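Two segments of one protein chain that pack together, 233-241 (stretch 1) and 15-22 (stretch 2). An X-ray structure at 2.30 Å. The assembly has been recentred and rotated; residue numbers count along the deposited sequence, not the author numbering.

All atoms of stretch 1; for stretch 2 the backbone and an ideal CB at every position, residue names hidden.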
# COMPACT_ATOMS: atom_id res chain seq x y z
N TYR A 233 -10.47 -10.98 13.30
CA TYR A 233 -10.69 -9.62 12.82
C TYR A 233 -12.13 -9.49 12.35
O TYR A 233 -12.75 -10.46 11.91
CB TYR A 233 -9.72 -9.29 11.68
CG TYR A 233 -8.25 -9.43 12.03
CD1 TYR A 233 -7.63 -10.68 12.01
CD2 TYR A 233 -7.47 -8.33 12.35
CE1 TYR A 233 -6.28 -10.82 12.32
CE2 TYR A 233 -6.12 -8.46 12.67
CZ TYR A 233 -5.53 -9.70 12.63
OH TYR A 233 -4.19 -9.83 12.93
N ASP A 234 -12.63 -8.26 12.38
CA ASP A 234 -13.91 -7.93 11.76
C ASP A 234 -13.61 -6.85 10.74
O ASP A 234 -13.20 -5.74 11.11
CB ASP A 234 -14.93 -7.48 12.81
CG ASP A 234 -16.27 -7.07 12.21
OD1 ASP A 234 -16.49 -7.21 10.98
OD2 ASP A 234 -17.15 -6.69 13.00
N PHE A 235 -13.78 -7.19 9.47
CA PHE A 235 -13.58 -6.28 8.36
C PHE A 235 -14.88 -6.10 7.59
O PHE A 235 -14.86 -5.86 6.38
CB PHE A 235 -12.46 -6.77 7.44
CG PHE A 235 -11.08 -6.42 7.94
CD1 PHE A 235 -10.58 -5.12 7.81
CD2 PHE A 235 -10.27 -7.39 8.53
CE1 PHE A 235 -9.34 -4.79 8.27
CE2 PHE A 235 -8.99 -7.07 9.00
CZ PHE A 235 -8.52 -5.78 8.88
N LYS A 236 -16.00 -6.28 8.29
CA LYS A 236 -17.33 -6.08 7.74
C LYS A 236 -17.52 -6.89 6.46
O LYS A 236 -18.18 -6.46 5.51
CB LYS A 236 -17.60 -4.59 7.52
CG LYS A 236 -17.62 -3.81 8.83
CD LYS A 236 -17.49 -2.29 8.67
CE LYS A 236 -17.54 -1.62 10.07
NZ LYS A 236 -17.41 -0.12 10.08
N GLN A 237 -16.97 -8.10 6.46
CA GLN A 237 -17.06 -9.01 5.33
C GLN A 237 -18.19 -10.02 5.48
O GLN A 237 -18.25 -10.97 4.70
CB GLN A 237 -15.73 -9.75 5.12
CG GLN A 237 -14.55 -8.90 4.76
CD GLN A 237 -14.80 -8.10 3.50
OE1 GLN A 237 -14.95 -8.65 2.40
NE2 GLN A 237 -14.87 -6.79 3.64
N ARG A 238 -19.08 -9.82 6.46
CA ARG A 238 -20.13 -10.81 6.75
C ARG A 238 -20.99 -11.10 5.52
O ARG A 238 -21.26 -12.27 5.21
CB ARG A 238 -20.98 -10.34 7.93
CG ARG A 238 -21.82 -9.08 7.70
CD ARG A 238 -23.04 -9.02 8.62
NE ARG A 238 -24.15 -8.25 8.03
CZ ARG A 238 -25.00 -8.72 7.12
NH1 ARG A 238 -24.88 -9.96 6.66
NH2 ARG A 238 -25.97 -7.93 6.66
N GLU A 239 -21.40 -10.06 4.79
CA GLU A 239 -22.24 -10.28 3.61
C GLU A 239 -21.51 -10.97 2.47
O GLU A 239 -22.17 -11.50 1.56
CB GLU A 239 -22.79 -8.94 3.11
CG GLU A 239 -24.05 -9.04 2.25
CD GLU A 239 -25.34 -8.90 3.04
OE1 GLU A 239 -25.28 -8.45 4.20
OE2 GLU A 239 -26.43 -9.21 2.48
N ILE A 240 -20.18 -10.98 2.47
CA ILE A 240 -19.41 -11.71 1.45
C ILE A 240 -19.13 -13.16 1.86
O ILE A 240 -19.23 -14.06 1.03
CB ILE A 240 -18.10 -10.94 1.16
CG1 ILE A 240 -18.39 -9.62 0.44
CG2 ILE A 240 -17.14 -11.78 0.34
CD1 ILE A 240 -17.89 -8.37 1.16
N VAL A 241 -18.81 -13.41 3.14
CA VAL A 241 -18.53 -14.77 3.58
C VAL A 241 -19.77 -15.63 3.48
O VAL A 241 -19.69 -16.86 3.37
CB VAL A 241 -18.01 -14.80 5.04
CG1 VAL A 241 -17.01 -13.72 5.28
CG2 VAL A 241 -19.15 -14.69 6.05
N UNK A 15 -11.18 3.07 13.83
CA UNK A 15 -11.72 1.82 13.31
C UNK A 15 -13.11 2.00 12.74
O UNK A 15 -13.42 1.48 11.66
CB UNK A 15 -11.75 0.76 14.41
N UNK A 16 -13.97 2.73 13.45
CA UNK A 16 -15.33 2.92 12.98
C UNK A 16 -15.38 3.84 11.77
O UNK A 16 -16.41 3.88 11.08
CB UNK A 16 -16.20 3.48 14.10
N UNK A 17 -14.34 4.62 11.53
CA UNK A 17 -14.31 5.39 10.29
C UNK A 17 -13.59 4.64 9.18
O UNK A 17 -13.93 4.81 8.00
CB UNK A 17 -13.64 6.74 10.52
N UNK A 18 -12.61 3.81 9.52
CA UNK A 18 -11.72 3.27 8.49
C UNK A 18 -12.19 1.94 7.92
O UNK A 18 -12.06 1.72 6.71
CB UNK A 18 -10.31 3.10 9.06
N UNK A 19 -12.72 1.05 8.75
CA UNK A 19 -13.04 -0.30 8.30
C UNK A 19 -14.29 -0.26 7.43
O UNK A 19 -15.34 0.24 7.83
CB UNK A 19 -13.24 -1.24 9.49
N UNK A 20 -14.16 -0.77 6.21
CA UNK A 20 -15.21 -0.76 5.21
C UNK A 20 -15.43 -2.17 4.66
O UNK A 20 -14.52 -3.00 4.65
CB UNK A 20 -14.86 0.21 4.08
N UNK A 21 -16.67 -2.43 4.24
CA UNK A 21 -16.95 -3.61 3.44
C UNK A 21 -16.18 -3.56 2.12
O UNK A 21 -15.55 -4.55 1.71
CB UNK A 21 -18.45 -3.73 3.18
N UNK A 22 -16.24 -2.42 1.44
CA UNK A 22 -15.41 -2.16 0.28
C UNK A 22 -14.22 -1.31 0.72
O UNK A 22 -13.67 -1.54 1.80
CB UNK A 22 -16.21 -1.47 -0.83

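Position 15 lies in a helix that began earlier in the chain. Its CA-to-CB bond points sideways, and the ideal CB has no atom of stretch 1 within 5.5 Å. Many helix-tolerant residues would suit it. The deposited residue is Glu15. Its backbone O accepts a bond from N of residue 19, with Glu15 O to that N 3.0 Å.

Position 16 points away from stretch 1, and small, polar or charged residues would all fit. It is Thr16. Thr16 O is 4.2 Å from Lys236 NZ, too far for a hydrogen bond.

Positions 17 and 18 finish the helix. The CB of 17 points away and that of 18 sideways, and neither has stretch 1 nearby. Stretch 1 therefore sets no preference at either place. They are Phe17 and Phe18, and neither ring touches stretch 1.

Position 19 is different. It is the first residue to leave helical angles, with phi/psi of -75/124, and its CB points toward stretch 1. The ideal CB is 4.4 Å from Lys236 CE and 5.0 Å from Phe235 CD1. The surroundings are the aliphatic part of a lysine, a phenylalanine ring and a backbone carbonyl 4.8 Å from the ideal CB, Asp234 O. A medium-sized apolar side chain suits this best: Val, Ile, Leu or Met. An acid could also meet the lysine amine, but uses ring and methylenes less well. The deposited residue is Ile19, with chi1 m and chi2 t. Its CG2 lies 3.7 Å from Phe235 CA and 4.2 Å from Phe235 CD1, meeting the ring obliquely. The same methyl packs on the lysine chain, with Lys236 CD to Ile19 CG2 3.9 Å. CD1 reaches along the backbone, with Ile19 CD1 to Asp234 O 3.7 Å. The main chain adds a polar contact that does not depend on the side chain: Lys236 NZ donates to Ile19 O at 3.1 Å. The lysine thus offers its methylenes to the side chain and its amine to the carbonyl.

Position 20 is extended and points away, so a long polar residue or a beta-branched one would serve. It is Lys20. Its backbone comes close to stretch 1, but Lys20 O and Phe235 O, 3.4 Å apart, are both acceptors and form no bond.

Position 21 has its CB sideways, and the ideal CB is 3.6 Å from Lys236 O and 5.1 Å from Ile240 CD1. The side chain can run along stretch 1 toward its helix. A long chain with methylenes, such as Glu, Gln, Met or Lys, would fit. It is Glu21, extended with chi1 and chi2 both t. Glu21 OE2 lies 3.6 Å from Ile240 CD1 and 3.7 Å from Glu239 CB; these are packing contacts. The backbone supplies the polar link: Gln237 NE2 donates to Glu21 O at 3.0 Å and also to Phe235 O at 2.9 Å, tying the two segments together.

Position 22 points away into space free of stretch 1, and a polar residue is natural. It is Asn22.

Stretch 2 15-22: ETFFIKEN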
# COMPACT_ATOMS: atom_id res chain seq x y z
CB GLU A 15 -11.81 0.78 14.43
CG GLU A 15 -10.54 0.11 14.81
CD GLU A 15 -10.79 -1.28 15.40
OE1 GLU A 15 -11.82 -1.90 15.04
OE2 GLU A 15 -9.95 -1.75 16.20
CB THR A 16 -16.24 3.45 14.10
OG1 THR A 16 -16.14 4.89 14.18
CG2 THR A 16 -15.89 2.80 15.45
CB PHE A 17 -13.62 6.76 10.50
CG PHE A 17 -14.48 7.78 11.23
CD1 PHE A 17 -14.49 7.83 12.61
CD2 PHE A 17 -15.29 8.64 10.52
CE1 PHE A 17 -15.29 8.76 13.29
CE2 PHE A 17 -16.10 9.57 11.19
CZ PHE A 17 -16.09 9.62 12.58
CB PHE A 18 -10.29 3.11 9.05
CG PHE A 18 -9.49 4.38 9.01
CD1 PHE A 18 -10.05 5.55 8.49
CD2 PHE A 18 -8.17 4.40 9.47
CE1 PHE A 18 -9.31 6.73 8.44
CE2 PHE A 18 -7.42 5.58 9.42
CZ PHE A 18 -7.99 6.75 8.90
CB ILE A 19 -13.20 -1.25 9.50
CG1 ILE A 19 -11.85 -1.36 10.22
CG2 ILE A 19 -13.65 -2.61 9.04
CD1 ILE A 19 -11.80 -2.37 11.33
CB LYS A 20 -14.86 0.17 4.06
CG LYS A 20 -14.70 1.64 4.43
CD LYS A 20 -16.05 2.27 4.77
CE LYS A 20 -15.92 3.79 4.93
NZ LYS A 20 -17.20 4.46 5.29
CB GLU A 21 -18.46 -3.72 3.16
CG GLU A 21 -18.81 -4.84 2.19
CD GLU A 21 -20.30 -5.03 1.99
OE1 GLU A 21 -21.05 -4.02 2.02
OE2 GLU A 21 -20.73 -6.18 1.78
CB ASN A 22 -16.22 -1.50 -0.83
CG ASN A 22 -17.44 -2.31 -1.22
OD1 ASN A 22 -17.33 -3.47 -1.63
ND2 ASN A 22 -18.62 -1.72 -1.05
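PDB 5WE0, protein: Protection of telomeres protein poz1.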